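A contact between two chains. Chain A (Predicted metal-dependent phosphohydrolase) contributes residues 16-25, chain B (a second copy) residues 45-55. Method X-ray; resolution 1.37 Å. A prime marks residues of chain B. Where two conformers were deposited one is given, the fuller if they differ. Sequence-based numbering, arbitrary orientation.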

# COMPACT_ATOMS: atom_id res chain seq x y z
N PHE A 16 -13.36 -6.96 -6.95
CA PHE A 16 -12.27 -6.04 -7.22
C PHE A 16 -11.14 -6.22 -6.20
O PHE A 16 -9.98 -6.32 -6.57
CB PHE A 16 -12.79 -4.61 -7.21
CG PHE A 16 -11.77 -3.57 -7.60
CD1 PHE A 16 -11.47 -3.32 -8.92
CD2 PHE A 16 -11.15 -2.81 -6.63
CE1 PHE A 16 -10.57 -2.36 -9.27
CE2 PHE A 16 -10.21 -1.84 -7.00
CZ PHE A 16 -9.97 -1.61 -8.32
N VAL A 17 -11.50 -6.30 -4.91
CA VAL A 17 -10.55 -6.54 -3.82
C VAL A 17 -9.70 -7.77 -4.11
O VAL A 17 -8.45 -7.75 -3.93
CB VAL A 17 -11.21 -6.57 -2.44
CG1 VAL A 17 -10.20 -7.01 -1.35
CG2 VAL A 17 -11.84 -5.17 -2.08
N VAL A 18 -10.34 -8.86 -4.52
CA VAL A 18 -9.62 -10.09 -4.82
C VAL A 18 -8.73 -9.95 -6.06
O VAL A 18 -7.58 -10.41 -6.07
CB VAL A 18 -10.61 -11.28 -4.93
CG1 VAL A 18 -9.93 -12.53 -5.51
CG2 VAL A 18 -11.25 -11.53 -3.52
N GLU A 19 -9.26 -9.35 -7.12
CA GLU A 19 -8.54 -9.19 -8.38
C GLU A 19 -7.23 -8.41 -8.23
O GLU A 19 -6.21 -8.78 -8.80
CB GLU A 19 -9.42 -8.50 -9.39
CG GLU A 19 -8.76 -8.35 -10.78
CD GLU A 19 -8.55 -9.65 -11.60
OE1 GLU A 19 -9.01 -10.75 -11.21
OE2 GLU A 19 -7.96 -9.57 -12.70
N ILE A 20 -7.25 -7.38 -7.39
CA ILE A 20 -6.11 -6.48 -7.32
C ILE A 20 -4.95 -7.08 -6.55
O ILE A 20 -3.87 -6.46 -6.55
CB ILE A 20 -6.51 -5.05 -6.84
CG1 ILE A 20 -6.98 -5.03 -5.39
CG2 ILE A 20 -7.52 -4.40 -7.80
CD1 ILE A 20 -7.25 -3.59 -4.82
N ASP A 21 -5.09 -8.26 -5.92
CA ASP A 21 -3.91 -9.02 -5.51
C ASP A 21 -2.85 -9.05 -6.60
O ASP A 21 -1.63 -9.11 -6.31
CB ASP A 21 -4.25 -10.47 -5.09
CG ASP A 21 -3.11 -11.17 -4.29
OD1 ASP A 21 -2.96 -10.82 -3.11
OD2 ASP A 21 -2.45 -12.13 -4.80
N LYS A 22 -3.32 -9.11 -7.85
CA LYS A 22 -2.42 -9.26 -8.99
C LYS A 22 -1.44 -8.11 -9.16
O LYS A 22 -0.42 -8.27 -9.83
CB LYS A 22 -3.24 -9.45 -10.25
CG LYS A 22 -4.04 -10.74 -10.26
CD LYS A 22 -4.89 -10.83 -11.56
CE LYS A 22 -5.76 -12.06 -11.66
NZ LYS A 22 -6.57 -12.01 -12.96
N LEU A 23 -1.70 -6.96 -8.55
CA LEU A 23 -0.76 -5.83 -8.67
C LEU A 23 0.60 -6.19 -8.08
O LEU A 23 1.64 -5.65 -8.45
CB LEU A 23 -1.34 -4.57 -8.04
CG LEU A 23 -0.53 -3.30 -8.27
CD1 LEU A 23 -0.50 -2.99 -9.78
CD2 LEU A 23 -1.10 -2.18 -7.46
N LYS A 24 0.58 -7.11 -7.12
CA LYS A 24 1.78 -7.55 -6.41
C LYS A 24 2.78 -8.25 -7.33
O LYS A 24 3.96 -8.29 -6.96
CB LYS A 24 1.37 -8.49 -5.25
CG LYS A 24 0.52 -7.75 -4.18
CD LYS A 24 -0.17 -8.71 -3.22
CE LYS A 24 -1.17 -7.99 -2.33
NZ LYS A 24 -1.94 -8.95 -1.45
N THR A 25 2.34 -8.70 -8.48
CA THR A 25 3.15 -9.43 -9.42
C THR A 25 3.75 -8.55 -10.52
O THR A 25 4.48 -9.05 -11.36
CB THR A 25 2.29 -10.60 -10.14
OG1 THR A 25 1.34 -10.01 -11.02
CG2 THR A 25 1.57 -11.41 -9.19
N SER B 45 -0.07 -4.36 3.47
CA SER B 45 -0.61 -3.09 3.96
C SER B 45 -1.17 -2.22 2.86
O SER B 45 -2.19 -1.59 3.07
CB SER B 45 0.45 -2.35 4.78
OG SER B 45 0.60 -2.92 6.08
N TRP B 46 -0.56 -2.20 1.67
CA TRP B 46 -1.15 -1.56 0.53
C TRP B 46 -2.59 -2.10 0.30
O TRP B 46 -3.56 -1.34 0.12
CB TRP B 46 -0.36 -1.89 -0.77
CG TRP B 46 -1.13 -1.57 -2.02
CD1 TRP B 46 -1.37 -0.34 -2.56
CD2 TRP B 46 -1.86 -2.51 -2.83
NE1 TRP B 46 -2.21 -0.45 -3.65
CE2 TRP B 46 -2.53 -1.77 -3.81
CE3 TRP B 46 -2.03 -3.92 -2.81
CZ2 TRP B 46 -3.32 -2.36 -4.79
CZ3 TRP B 46 -2.82 -4.50 -3.78
CH2 TRP B 46 -3.44 -3.72 -4.74
N HIS B 47 -2.73 -3.42 0.37
CA HIS B 47 -4.00 -4.05 0.01
C HIS B 47 -5.08 -3.64 1.01
O HIS B 47 -6.20 -3.31 0.64
CB HIS B 47 -3.82 -5.58 -0.01
CG HIS B 47 -4.80 -6.33 -0.87
ND1 HIS B 47 -4.54 -7.62 -1.27
CD2 HIS B 47 -5.96 -5.97 -1.47
CE1 HIS B 47 -5.53 -8.03 -2.05
NE2 HIS B 47 -6.41 -7.06 -2.16
N ILE B 48 -4.75 -3.70 2.31
CA ILE B 48 -5.73 -3.39 3.37
C ILE B 48 -6.11 -1.92 3.36
O ILE B 48 -7.30 -1.55 3.52
CB ILE B 48 -5.33 -3.83 4.80
CG1 ILE B 48 -4.60 -5.17 4.78
CG2 ILE B 48 -6.59 -3.91 5.67
CD1 ILE B 48 -5.35 -6.29 4.12
N ALA B 49 -5.12 -1.04 3.16
CA ALA B 49 -5.39 0.39 3.08
C ALA B 49 -6.31 0.70 1.92
O ALA B 49 -7.18 1.56 2.05
CB ALA B 49 -4.10 1.21 3.03
N THR B 50 -6.11 0.06 0.80
CA THR B 50 -6.97 0.25 -0.37
C THR B 50 -8.42 -0.17 -0.04
O THR B 50 -9.37 0.53 -0.36
CB THR B 50 -6.41 -0.49 -1.59
OG1 THR B 50 -5.08 -0.03 -1.87
CG2 THR B 50 -7.26 -0.24 -2.83
N MSE B 51 -8.55 -1.30 0.66
CA MSE B 51 -9.83 -1.77 1.13
C MSE B 51 -10.53 -0.74 1.99
O MSE B 51 -11.76 -0.65 1.95
CB MSE B 51 -9.71 -3.11 1.88
CG MSE B 51 -9.36 -4.29 0.96
SE MSE B 51 -8.89 -5.85 2.00
CE MSE B 51 -10.67 -6.18 2.88
N ALA B 52 -9.80 0.01 2.81
CA ALA B 52 -10.43 0.97 3.70
C ALA B 52 -11.21 2.00 2.91
O ALA B 52 -12.33 2.38 3.28
CB ALA B 52 -9.43 1.65 4.62
N PHE B 53 -10.63 2.45 1.79
CA PHE B 53 -11.33 3.38 0.91
C PHE B 53 -12.49 2.71 0.14
O PHE B 53 -13.60 3.23 0.09
CB PHE B 53 -10.38 4.06 -0.05
CG PHE B 53 -9.45 5.06 0.64
CD1 PHE B 53 -9.96 6.26 1.13
CD2 PHE B 53 -8.09 4.81 0.77
CE1 PHE B 53 -9.14 7.18 1.76
CE2 PHE B 53 -7.26 5.76 1.39
CZ PHE B 53 -7.79 6.94 1.86
N LEU B 54 -12.24 1.53 -0.41
CA LEU B 54 -13.25 0.81 -1.22
C LEU B 54 -14.48 0.47 -0.41
O LEU B 54 -15.59 0.51 -0.91
CB LEU B 54 -12.65 -0.47 -1.81
CG LEU B 54 -11.56 -0.24 -2.88
CD1 LEU B 54 -10.85 -1.61 -3.14
CD2 LEU B 54 -12.10 0.36 -4.18
N LEU B 55 -14.26 0.10 0.84
CA LEU B 55 -15.27 -0.43 1.72
C LEU B 55 -15.71 0.59 2.80
O LEU B 55 -16.39 0.21 3.75
CB LEU B 55 -14.81 -1.74 2.36
CG LEU B 55 -14.48 -2.87 1.38
CD1 LEU B 55 -13.91 -4.06 2.17
CD2 LEU B 55 -15.65 -3.25 0.52

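A polar side chain can be buried at a protein interface at modest cost if its hydrogen-bonding atoms find partners, and His47′ illustrates the principle well. It lies on a helix of chain B that packs against the end of a helix of chain A and the 3-10 segment beyond it. The backbones run in opposite senses, Val17 lying nearest Met51′ (CA to CA 6.9 Å) and Asp21 nearest His47′ (CA to CA 7.4 Å).

The CA-to-CB bond of His47′ points toward chain A, and the ring uses both nitrogens. His47′ NE2 donates to Val17 O at 2.8 Å, with an N-H...O angle of 156°, while Lys24 NZ donates to His47′ ND1 at 2.9 Å. Both partners sit at the ring edge, near its plane, where the nitrogen hydrogen and lone pair project. The same lysine nitrogen forms a salt bridge with Asp21, 2.7 Å from Lys24 NZ to Asp21 OD1, so the buried charge is balanced within its own chain as the ammonium reaches across to the histidine.

Val17, which loses the most surface here, joins this polar network to an apolar one. Its carbonyl serves His47′, while its methyls pack on aliphatic neighbours: Val17 CG1 lies 3.7 Å from CG of Met51′, a selenomethionine, and Val17 CG2 lies 3.8 Å from Leu54′ CD1. Leu54′ CD1 also meets the edge of the Phe16 ring, 3.7 Å from Phe16 CD2.

Trp46′, covered almost as extensively, fills the other end of the contact. Leu23 CD2 packs 3.5 Å from Trp46′ CZ2, and Ile20 CD1 lies 3.8 Å from Trp46′ CH2. Ile20 O approaches the indole edge, 3.3 Å from Trp46′ CH2, but its hydrogen bond is made within chain A, from Leu23 N to Ile20 O at 3.0 Å. Hydrophobic packing thus extends on both sides of the histidine's paired hydrogen bonds.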